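Long-range contact in glucosamine-6-phosphate deaminase (PDB 1J5X), which is an alpha/beta protein of the SIS-domain family, built on two parallel sheets flanked by helices: residues S221-V226 with Q267-M272. Residues are numbered along the deposited sequence; the frame is centred on the assembly and turned at random.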
loop_
_atom_site.group_PDB
_atom_site.type_symbol
_atom_site.label_atom_id
_atom_site.label_comp_id
_atom_site.label_asym_id
_atom_site.label_seq_id
_atom_site.Cartn_x
_atom_site.Cartn_y
_atom_site.Cartn_z
ATOM N N SER A 221 -11.976 3.042 1.186
ATOM C CA SER A 221 -11.143 4.038 1.836
ATOM C C SER A 221 -9.701 3.577 1.948
ATOM O O SER A 221 -9.104 3.309 0.918
ATOM C CB SER A 221 -11.727 4.341 3.228
ATOM O OG SER A 221 -13.089 4.690 3.082
ATOM N N GLU A 222 -9.123 3.539 3.156
ATOM C CA GLU A 222 -7.744 3.044 3.267
ATOM C C GLU A 222 -7.574 1.667 2.579
ATOM O O GLU A 222 -6.484 1.409 2.000
ATOM C CB GLU A 222 -7.294 2.844 4.704
ATOM C CG GLU A 222 -7.024 4.117 5.463
ATOM C CD GLU A 222 -8.352 4.707 6.108
ATOM O OE1 GLU A 222 -9.446 4.539 5.540
ATOM O OE2 GLU A 222 -8.269 5.391 7.150
ATOM N N PHE A 223 -8.605 0.817 2.647
ATOM C CA PHE A 223 -8.496 -0.528 2.022
ATOM C C PHE A 223 -8.563 -0.496 0.499
ATOM O O PHE A 223 -8.240 -1.498 -0.154
ATOM C CB PHE A 223 -9.542 -1.459 2.597
ATOM C CG PHE A 223 -9.315 -1.773 4.069
ATOM C CD1 PHE A 223 -8.171 -1.262 4.755
ATOM C CD2 PHE A 223 -10.255 -2.546 4.748
ATOM C CE1 PHE A 223 -7.944 -1.517 6.107
ATOM C CE2 PHE A 223 -10.072 -2.817 6.109
ATOM C CZ PHE A 223 -8.906 -2.304 6.802
ATOM N N PHE A 224 -9.042 0.618 -0.061
ATOM C CA PHE A 224 -9.007 0.816 -1.526
ATOM C C PHE A 224 -7.534 1.085 -1.864
ATOM O O PHE A 224 -7.021 0.554 -2.842
ATOM C CB PHE A 224 -9.818 2.044 -1.971
ATOM C CG PHE A 224 -9.641 2.352 -3.425
ATOM C CD1 PHE A 224 -10.002 1.417 -4.387
ATOM C CD2 PHE A 224 -9.008 3.533 -3.811
ATOM C CE1 PHE A 224 -9.727 1.627 -5.736
ATOM C CE2 PHE A 224 -8.730 3.769 -5.187
ATOM C CZ PHE A 224 -9.082 2.803 -6.133
ATOM N N GLY A 225 -6.863 1.935 -1.079
ATOM C CA GLY A 225 -5.437 2.174 -1.321
ATOM C C GLY A 225 -4.668 0.838 -1.238
ATOM O O GLY A 225 -3.760 0.551 -2.037
ATOM N N VAL A 226 -5.039 -0.001 -0.249
ATOM C CA VAL A 226 -4.382 -1.313 -0.093
ATOM C C VAL A 226 -4.670 -2.120 -1.366
ATOM O O VAL A 226 -3.800 -2.868 -1.831
ATOM C CB VAL A 226 -4.979 -2.101 1.116
ATOM C CG1 VAL A 226 -4.558 -3.566 1.074
ATOM C CG2 VAL A 226 -4.499 -1.449 2.442
ATOM N N GLN A 267 -11.236 -6.899 0.817
ATOM C CA GLN A 267 -10.780 -6.433 2.154
ATOM C C GLN A 267 -12.008 -6.131 2.997
ATOM O O GLN A 267 -12.723 -5.140 2.755
ATOM C CB GLN A 267 -9.996 -5.158 2.027
ATOM C CG GLN A 267 -8.745 -5.273 1.116
ATOM C CD GLN A 267 -7.634 -6.166 1.664
ATOM O OE1 GLN A 267 -7.494 -6.353 2.877
ATOM N NE2 GLN A 267 -6.794 -6.703 0.753
ATOM N N LYS A 268 -12.300 -6.992 3.979
ATOM C CA LYS A 268 -13.494 -6.749 4.827
ATOM C C LYS A 268 -13.340 -5.529 5.750
ATOM O O LYS A 268 -12.282 -5.310 6.268
ATOM C CB LYS A 268 -13.742 -7.964 5.725
ATOM C CG LYS A 268 -14.008 -9.274 4.948
ATOM C CD LYS A 268 -14.426 -10.472 5.920
ATOM C CE LYS A 268 -15.835 -10.216 6.465
ATOM N NZ LYS A 268 -16.886 -10.265 5.391
ATOM N N VAL A 269 -14.415 -4.775 6.021
ATOM C CA VAL A 269 -14.283 -3.620 6.927
ATOM C C VAL A 269 -15.376 -3.757 8.020
ATOM O O VAL A 269 -16.418 -4.420 7.801
ATOM C CB VAL A 269 -14.491 -2.203 6.205
ATOM C CG1 VAL A 269 -13.545 -2.032 5.025
ATOM C CG2 VAL A 269 -15.840 -2.046 5.764
ATOM N N SER A 270 -15.124 -3.142 9.164
ATOM C CA SER A 270 -16.035 -3.251 10.318
ATOM C C SER A 270 -17.474 -3.003 9.962
ATOM O O SER A 270 -17.792 -2.020 9.329
ATOM C CB SER A 270 -15.651 -2.238 11.427
ATOM O OG SER A 270 -14.265 -2.294 11.715
ATOM N N GLY A 271 -18.335 -3.899 10.419
ATOM C CA GLY A 271 -19.755 -3.717 10.206
ATOM C C GLY A 271 -20.412 -4.086 8.886
ATOM O O GLY A 271 -21.645 -4.028 8.821
HETATM N N MSE A 272 -19.626 -4.442 7.857
HETATM C CA MSE A 272 -20.180 -4.731 6.539
HETATM C C MSE A 272 -20.190 -6.157 6.125
HETATM O O MSE A 272 -20.290 -6.464 4.946
HETATM C CB MSE A 272 -19.438 -3.872 5.514
HETATM C CG MSE A 272 -19.745 -2.426 5.793
HETATM SE SE MSE A 272 -19.062 -1.340 4.296
HETATM C CE MSE A 272 -20.315 -1.890 3.018
#
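Phe223 and Gln267 bring the two backbones nearest, with 6.3 Å between Phe223 CA and Gln267 CA, where the first turn of helix 222-238 passes the end of strand 262-267 and the loop that follows it. Phe223 takes part in three of the four residue contacts: CG is anti to its own carbonyl carbon (chi1 -66°), and the side chain lies against three consecutive residues. Its root meets Gln267, with Phe223 CB 3.8 Å from Gln267 CB. Farther out, the ring meets the loop: Phe223 CE2 stands 3.3 Å from Lys268 O, which sits at the ring edge near its plane. Val269 CG1 comes in obliquely to the ring, 3.3 Å from Phe223 CD2, a tight apolar contact. Elsewhere the ring meets Trp305 edge-to-face.

Gln267 bends at chi2 (-67°), and its amide plane stands 68° from the Phe223 ring. One turn farther along the helix, Val226 CG1 lies 3.9 Å from Gln267 NE2, the two side chains crossing at about a right angle. The amide's polar end is engaged outside this pair of segments, where Gln267 OE1 accepts a hydrogen bond from Arg311.

The contact is buried and mainly apolar, with Lys268 O at the ring edge and Gln267 NE2 beside Val226 CG1 as its polar atoms. The placement of Lys268 O near the polarised C-H edge would be mildly favourable electrostatically. The contact thus joins the start of helix 222-238 to the end of strand 262-267 and its loop by van der Waals contacts, while the glutamine's polar group is satisfied elsewhere.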